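CLIP-associating protein (Drosophila melanogaster, PDB 4G3A) tracks microtubule plus ends and stabilises dynamic microtubules, supporting mitotic spindle formation and kinetochore attachment. Local coordinates at residues 147-152 and 186-191; 168-173 and 208-213; 190-195 and 219-224. All coordinates share one frame; numbering follows the deposited sequence. Where two conformers were deposited one is given.

All three contacts lie late in this chain, the protein's N-terminal TOG-like domain, on one side of its centre. Contact 1 lies nearest the chain centre (about 12 Å between centres, against about 23 Å for contacts 2 and 3); all are largely buried, but contact 2 reaches the surface at P171 and contact 3 is bordered by the partly exposed K224. Contacts 1 and 3 share helix 182-199, packed on helices 142-159 and 215-229 respectively; contact 2 joins helix 170-175 to a loop. Carbon packing carries each; contact 1 also buries a threonine hydroxyl, whereas contacts 2 and 3 each have a bridging water. V173 and I170 pack on T191, L192 and I195.

Contact 1. Residues 147-152 and 186-191; sequences EFLQTI and EAAIQT
The carbonyl oxygen A187 O is gripped twice by T191, one helical turn later: the backbone T191 N donates to it at 2.9 Å and the hydroxyl T191 OG1 at 2.8 Å. The two donors come in from opposite faces of the carbonyl plane, OG1 from 39° out of it. What brings the hydroxyl there is the first torsion of T191 (chi1 -62°), which sets OG1 beside its own backbone N and sends CG2 anti to that nitrogen. Turned this way, the buried oxygen also faces the neighbouring helix, and L149 CB rests on T191 OG1 at 3.4 Å, the two side chains crossing at about a right angle. Further out, L149 CD1 lies against the backbone of helix 182-199, 3.7 Å from A188 N, and touches A187 CB at 3.9 Å. This is the side-by-side packing of a HEAT-repeat solenoid: the short segments of helices 142-159 and 182-199 run almost parallel, 9° apart, with their axes 9.5 Å from each other. The small side chains of A187 and A188 probably allow the leucine so close an approach. With an alanine in place of T191, the A187 carbonyl would lose its second donor and L149 CB and CD2 would probably border a gap where the hydroxyl had been. L176, from the loop after helix 170-175, also packs on L149, and V153 of helix 142-159 on T191.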
# COMPACT_ATOMS: atom_id res chain seq x y z
N GLU A 147 7.95 0.53 -4.42
CA GLU A 147 6.89 -0.21 -3.73
C GLU A 147 5.54 0.07 -4.38
O GLU A 147 4.73 -0.85 -4.57
CB GLU A 147 6.86 0.15 -2.23
CG GLU A 147 7.99 -0.46 -1.42
CD GLU A 147 7.85 -1.97 -1.26
OE1 GLU A 147 6.72 -2.49 -1.39
OE2 GLU A 147 8.88 -2.63 -1.00
N PHE A 148 5.29 1.33 -4.73
CA PHE A 148 4.03 1.68 -5.35
C PHE A 148 3.80 0.94 -6.66
O PHE A 148 2.69 0.48 -6.92
CB PHE A 148 3.87 3.19 -5.53
CG PHE A 148 2.64 3.56 -6.32
CD1 PHE A 148 1.38 3.14 -5.91
CD2 PHE A 148 2.75 4.29 -7.51
CE1 PHE A 148 0.26 3.44 -6.64
CE2 PHE A 148 1.62 4.60 -8.25
CZ PHE A 148 0.38 4.18 -7.81
N LEU A 149 4.85 0.82 -7.48
CA LEU A 149 4.73 0.03 -8.71
C LEU A 149 4.29 -1.39 -8.36
O LEU A 149 3.45 -1.96 -9.05
CB LEU A 149 6.04 0.03 -9.51
CG LEU A 149 6.40 1.39 -10.13
CD1 LEU A 149 7.82 1.41 -10.67
CD2 LEU A 149 5.40 1.80 -11.22
N GLN A 150 4.82 -1.93 -7.27
CA GLN A 150 4.45 -3.28 -6.85
C GLN A 150 3.00 -3.33 -6.37
O GLN A 150 2.31 -4.32 -6.58
CB GLN A 150 5.41 -3.78 -5.77
CG GLN A 150 5.16 -5.21 -5.33
CD GLN A 150 5.46 -6.22 -6.42
OE1 GLN A 150 4.63 -7.09 -6.73
NE2 GLN A 150 6.65 -6.11 -7.00
N THR A 151 2.54 -2.25 -5.74
CA THR A 151 1.15 -2.17 -5.32
C THR A 151 0.24 -2.27 -6.54
O THR A 151 -0.80 -2.93 -6.50
CB THR A 151 0.84 -0.85 -4.59
OG1 THR A 151 1.71 -0.70 -3.45
CG2 THR A 151 -0.62 -0.82 -4.14
N ILE A 152 0.62 -1.58 -7.61
CA ILE A 152 -0.15 -1.65 -8.85
C ILE A 152 -0.18 -3.08 -9.38
O ILE A 152 -1.23 -3.61 -9.76
CB ILE A 152 0.48 -0.76 -9.94
CG1 ILE A 152 0.35 0.72 -9.57
CG2 ILE A 152 -0.16 -1.06 -11.30
CD1 ILE A 152 1.08 1.65 -10.54
N GLU A 186 14.27 -0.66 -13.10
CA GLU A 186 14.01 -2.09 -13.26
C GLU A 186 12.61 -2.52 -12.83
O GLU A 186 12.01 -3.39 -13.45
CB GLU A 186 15.09 -2.91 -12.55
CG GLU A 186 16.44 -2.81 -13.27
CD GLU A 186 17.51 -3.71 -12.68
OE1 GLU A 186 17.37 -4.11 -11.51
OE2 GLU A 186 18.48 -4.02 -13.40
N ALA A 187 12.09 -1.90 -11.77
CA ALA A 187 10.72 -2.15 -11.31
C ALA A 187 9.70 -1.70 -12.35
O ALA A 187 8.67 -2.35 -12.56
CB ALA A 187 10.46 -1.43 -10.00
N ALA A 188 9.97 -0.57 -12.99
CA ALA A 188 9.08 -0.00 -13.99
C ALA A 188 8.98 -0.97 -15.17
O ALA A 188 7.89 -1.19 -15.71
CB ALA A 188 9.60 1.36 -14.44
N ILE A 189 10.11 -1.54 -15.55
CA ILE A 189 10.15 -2.54 -16.63
C ILE A 189 9.26 -3.71 -16.28
O ILE A 189 8.37 -4.07 -17.04
CB ILE A 189 11.58 -3.06 -16.87
CG1 ILE A 189 12.47 -1.95 -17.40
CG2 ILE A 189 11.55 -4.23 -17.85
CD1 ILE A 189 13.94 -2.29 -17.43
N GLN A 190 9.52 -4.32 -15.13
CA GLN A 190 8.73 -5.47 -14.71
C GLN A 190 7.24 -5.15 -14.58
O GLN A 190 6.40 -6.01 -14.85
CB GLN A 190 9.27 -6.09 -13.43
CG GLN A 190 8.73 -7.48 -13.17
CD GLN A 190 9.02 -8.42 -14.34
OE1 GLN A 190 10.02 -8.27 -15.03
NE2 GLN A 190 8.14 -9.38 -14.56
N THR A 191 6.91 -3.92 -14.19
CA THR A 191 5.50 -3.51 -14.07
C THR A 191 4.78 -3.52 -15.42
O THR A 191 3.64 -3.98 -15.53
CB THR A 191 5.37 -2.10 -13.43
OG1 THR A 191 5.91 -2.11 -12.11
CG2 THR A 191 3.91 -1.68 -13.37

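Contact 2. Residues 168-173 and 208-213; sequences VYIPPV and RRMDDV
M210, a selenomethionine, projects from the centre of an inverse gamma turn and drives its terminal methyl unusually hard against a neighbour: its CE lies 3.4 Å from I170 CG2, closer than ordinary van der Waals contact. The same side chain leans its selenium on the proline next door, with M210 SE 4.0 Å from P171 CG. Bends at both chi2 (69°) and chi3 (64°) hook the chain, so that SE lies against the P171 ring while CE is left to meet the branch methyl of I170. It crosses both partners at about a right angle. I170 offers CG2 because that methyl stands anti to its backbone N, whereas its other branch leads away, toward I195 on helix 182-199. In the fold, the contact joins helix 170-175, in the third HEAT repeat, to the loop between helix 203-208 and helix 215-229, the last helix of the modelled chain. The turn that presents M210 is held by a weak bond from D211 N to R209 O. C174, on helix 170-175, also touches M210 and gives the hook a third support on that helix. At the margin, a water donates to P171 O at 2.8 Å and reaches D212 OD1 only weakly, at 3.4 Å, making a slack polar link beside the carbon packing.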
# COMPACT_ATOMS: atom_id res chain seq x y z
N VAL A 168 -4.34 4.70 -18.31
CA VAL A 168 -3.88 6.03 -17.92
C VAL A 168 -2.59 5.96 -17.09
O VAL A 168 -1.89 6.96 -16.93
CB VAL A 168 -4.99 6.80 -17.16
CG1 VAL A 168 -5.04 6.39 -15.70
CG2 VAL A 168 -4.81 8.30 -17.31
N TYR A 169 -2.26 4.77 -16.59
CA TYR A 169 -0.99 4.56 -15.88
C TYR A 169 0.25 4.34 -16.75
O TYR A 169 1.39 4.47 -16.27
CB TYR A 169 -1.14 3.38 -14.94
CG TYR A 169 -1.91 3.75 -13.71
CD1 TYR A 169 -1.27 4.15 -12.56
CD2 TYR A 169 -3.30 3.71 -13.71
CE1 TYR A 169 -1.97 4.49 -11.44
CE2 TYR A 169 -4.02 4.05 -12.58
CZ TYR A 169 -3.34 4.44 -11.45
OH TYR A 169 -4.05 4.79 -10.32
N ILE A 170 0.05 4.02 -18.02
CA ILE A 170 1.21 3.74 -18.86
C ILE A 170 2.20 4.90 -18.93
O ILE A 170 3.40 4.70 -18.77
CB ILE A 170 0.83 3.23 -20.26
CG1 ILE A 170 -0.16 2.07 -20.12
CG2 ILE A 170 2.08 2.77 -21.01
CD1 ILE A 170 0.32 1.00 -19.16
N PRO A 171 1.70 6.14 -19.14
CA PRO A 171 2.72 7.19 -19.26
C PRO A 171 3.50 7.45 -17.95
O PRO A 171 4.73 7.54 -18.00
CB PRO A 171 1.93 8.42 -19.74
CG PRO A 171 0.71 7.84 -20.40
CD PRO A 171 0.38 6.60 -19.60
N PRO A 172 2.82 7.55 -16.79
CA PRO A 172 3.66 7.70 -15.59
C PRO A 172 4.58 6.51 -15.32
O PRO A 172 5.71 6.74 -14.87
CB PRO A 172 2.64 7.87 -14.45
CG PRO A 172 1.32 7.54 -15.03
CD PRO A 172 1.39 7.78 -16.49
N VAL A 173 4.14 5.28 -15.56
CA VAL A 173 5.05 4.15 -15.38
C VAL A 173 6.23 4.26 -16.36
O VAL A 173 7.39 4.01 -16.02
CB VAL A 173 4.33 2.80 -15.57
CG1 VAL A 173 5.35 1.65 -15.65
CG2 VAL A 173 3.33 2.58 -14.45
N ARG A 208 4.63 2.32 -28.38
CA ARG A 208 5.36 2.84 -29.52
C ARG A 208 5.06 4.33 -29.75
O ARG A 208 5.89 5.06 -30.28
CB ARG A 208 5.06 2.03 -30.78
CG ARG A 208 6.14 2.18 -31.84
CD ARG A 208 5.75 1.44 -33.09
NE ARG A 208 6.64 1.73 -34.20
CZ ARG A 208 7.54 0.88 -34.69
NH1 ARG A 208 7.68 -0.32 -34.15
NH2 ARG A 208 8.30 1.24 -35.72
N ARG A 209 3.87 4.77 -29.32
CA ARG A 209 3.49 6.18 -29.39
C ARG A 209 4.10 6.99 -28.23
O ARG A 209 4.11 8.22 -28.24
CB ARG A 209 1.96 6.33 -29.35
CG ARG A 209 1.39 6.19 -27.95
CD ARG A 209 -0.14 6.25 -27.89
NE ARG A 209 -0.66 7.61 -28.03
CZ ARG A 209 -0.48 8.59 -27.15
NH1 ARG A 209 0.23 8.38 -26.05
NH2 ARG A 209 -1.00 9.79 -27.37
N MSE A 210 4.61 6.28 -27.24
CA MSE A 210 5.22 6.91 -26.08
C MSE A 210 6.58 7.45 -26.48
O MSE A 210 7.59 6.77 -26.32
CB MSE A 210 5.38 5.88 -24.96
CG MSE A 210 5.00 6.35 -23.57
SE MSE A 210 3.09 6.64 -23.37
CE MSE A 210 2.46 4.85 -23.64
N ASP A 211 6.63 8.68 -27.00
CA ASP A 211 7.89 9.27 -27.43
C ASP A 211 8.87 9.41 -26.26
O ASP A 211 10.06 9.63 -26.45
CB ASP A 211 7.67 10.61 -28.14
CG ASP A 211 6.88 11.60 -27.30
OD1 ASP A 211 6.44 11.24 -26.19
OD2 ASP A 211 6.70 12.74 -27.77
N ASP A 212 8.34 9.28 -25.05
CA ASP A 212 9.16 9.10 -23.86
C ASP A 212 10.11 7.91 -24.03
O ASP A 212 11.33 8.09 -24.10
CB ASP A 212 8.24 8.85 -22.66
CG ASP A 212 8.98 8.89 -21.32
OD1 ASP A 212 8.90 9.94 -20.63
OD2 ASP A 212 9.61 7.88 -20.95
N VAL A 213 9.53 6.71 -24.14
CA VAL A 213 10.26 5.44 -24.20
C VAL A 213 11.27 5.34 -25.35
O VAL A 213 10.89 5.29 -26.53
CB VAL A 213 9.28 4.26 -24.34
CG1 VAL A 213 10.04 2.94 -24.42
CG2 VAL A 213 8.28 4.25 -23.19
O HOH W 1 5.64 9.36 -19.85

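Contact 3. Residues 190-195 and 219-224; sequences QTLVEI and AMLEQK
V193 lays one methyl against the root of the lysine chain opposite, its CG2 sitting 3.7 Å from K224 CB and 4.1 Å from K224 CD. The valine comes across the aliphatic run of K224 at about a right angle, so the lysine serves here as a hydrocarbon while its amine travels on past. Next to V193 in sequence, L192 meets L221, which lies about a turn before K224: L192 CD1 lies 3.9 Å from L221 CD1, and L221 CD2 also reaches back to L192 CB. Their oblique approach brings both methyls of L221 onto L192. Together these pairs fasten helix 182-199, within the third HEAT repeat, to helix 215-229, the last helix of the modelled chain. I189, a turn before V193, packs on M220, L221 and K224, while F225 and V228 take up more of V193, so the packing continues toward V228 on helix 215-229. A polar bridge runs beside the carbon packing. The last torsion of K224 (chi4 -71°) bends its end over, and NZ gives to a water at 3.2 Å; that water in turn donates to Q190 OE1 at 2.6 Å. Two conformers of Q190 were deposited, and this bridge belongs to the one given. In that conformer Q190 NE2 makes a nearly straight bond (172°) to E194 OE2, meeting it from above the carboxylate plane, while E194 OE1 pairs with K197 and H157.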
# COMPACT_ATOMS: atom_id res chain seq x y z
N GLN A 190 9.52 -4.32 -15.13
CA GLN A 190 8.73 -5.47 -14.71
C GLN A 190 7.24 -5.15 -14.58
O GLN A 190 6.40 -6.01 -14.85
CB GLN A 190 9.27 -6.09 -13.43
CG GLN A 190 8.73 -7.48 -13.17
CD GLN A 190 9.02 -8.42 -14.34
OE1 GLN A 190 10.02 -8.27 -15.03
NE2 GLN A 190 8.14 -9.38 -14.56
N THR A 191 6.91 -3.92 -14.19
CA THR A 191 5.50 -3.51 -14.07
C THR A 191 4.78 -3.52 -15.42
O THR A 191 3.64 -3.98 -15.53
CB THR A 191 5.37 -2.10 -13.43
OG1 THR A 191 5.91 -2.11 -12.11
CG2 THR A 191 3.91 -1.68 -13.37
N LEU A 192 5.45 -3.01 -16.45
CA LEU A 192 4.89 -3.04 -17.81
C LEU A 192 4.73 -4.49 -18.28
O LEU A 192 3.75 -4.83 -18.96
CB LEU A 192 5.77 -2.26 -18.76
CG LEU A 192 5.73 -0.75 -18.48
CD1 LEU A 192 6.82 -0.05 -19.26
CD2 LEU A 192 4.35 -0.19 -18.83
N VAL A 193 5.68 -5.33 -17.91
CA VAL A 193 5.61 -6.74 -18.25
C VAL A 193 4.40 -7.38 -17.57
O VAL A 193 3.64 -8.11 -18.22
CB VAL A 193 6.92 -7.48 -17.92
CG1 VAL A 193 6.74 -8.99 -18.02
CG2 VAL A 193 8.05 -7.02 -18.84
N GLU A 194 4.19 -7.09 -16.29
CA GLU A 194 3.03 -7.58 -15.56
C GLU A 194 1.72 -7.06 -16.16
O GLU A 194 0.73 -7.79 -16.25
CB GLU A 194 3.09 -7.21 -14.07
CG GLU A 194 4.40 -7.57 -13.37
CD GLU A 194 4.65 -9.07 -13.28
OE1 GLU A 194 3.70 -9.87 -13.45
OE2 GLU A 194 5.82 -9.45 -13.04
N ILE A 195 1.72 -5.79 -16.58
CA ILE A 195 0.54 -5.21 -17.23
C ILE A 195 0.30 -5.89 -18.58
O ILE A 195 -0.84 -6.14 -18.97
CB ILE A 195 0.68 -3.69 -17.43
CG1 ILE A 195 0.44 -2.94 -16.10
CG2 ILE A 195 -0.27 -3.20 -18.51
CD1 ILE A 195 0.83 -1.43 -16.17
N ALA A 219 12.29 -1.95 -27.60
CA ALA A 219 12.75 -3.22 -28.15
C ALA A 219 12.90 -4.25 -27.03
O ALA A 219 12.53 -5.41 -27.17
CB ALA A 219 14.07 -3.05 -28.91
N MSE A 220 13.44 -3.79 -25.91
CA MSE A 220 13.70 -4.64 -24.77
C MSE A 220 12.37 -5.10 -24.16
O MSE A 220 12.22 -6.25 -23.75
CB MSE A 220 14.52 -3.86 -23.75
CG MSE A 220 15.13 -4.70 -22.65
SE MSE A 220 14.67 -3.95 -20.91
CE MSE A 220 12.78 -4.10 -21.09
N LEU A 221 11.42 -4.18 -24.09
CA LEU A 221 10.10 -4.49 -23.56
C LEU A 221 9.42 -5.50 -24.48
O LEU A 221 8.82 -6.47 -24.01
CB LEU A 221 9.26 -3.22 -23.45
CG LEU A 221 9.61 -2.30 -22.27
CD1 LEU A 221 8.97 -0.92 -22.44
CD2 LEU A 221 9.17 -2.92 -20.96
N GLU A 222 9.54 -5.30 -25.79
CA GLU A 222 8.91 -6.23 -26.72
C GLU A 222 9.52 -7.64 -26.63
O GLU A 222 8.81 -8.63 -26.79
CB GLU A 222 8.88 -5.68 -28.14
CG GLU A 222 7.92 -4.51 -28.27
CD GLU A 222 7.38 -4.33 -29.67
OE1 GLU A 222 6.65 -5.22 -30.14
OE2 GLU A 222 7.67 -3.28 -30.29
N GLN A 223 10.81 -7.73 -26.35
CA GLN A 223 11.42 -9.04 -26.14
C GLN A 223 10.80 -9.70 -24.91
O GLN A 223 10.45 -10.87 -24.94
CB GLN A 223 12.93 -8.94 -25.98
CG GLN A 223 13.68 -8.79 -27.29
CD GLN A 223 15.15 -8.47 -27.10
OE1 GLN A 223 15.67 -8.51 -25.98
NE2 GLN A 223 15.83 -8.14 -28.19
N LYS A 224 10.62 -8.92 -23.85
CA LYS A 224 10.03 -9.47 -22.63
C LYS A 224 8.58 -9.91 -22.82
O LYS A 224 8.15 -10.92 -22.26
CB LYS A 224 10.20 -8.50 -21.47
CG LYS A 224 11.63 -8.47 -20.97
CD LYS A 224 11.90 -7.27 -20.08
CE LYS A 224 13.34 -7.28 -19.58
NZ LYS A 224 13.58 -8.37 -18.59
O HOH W 2 12.25 -7.35 -15.92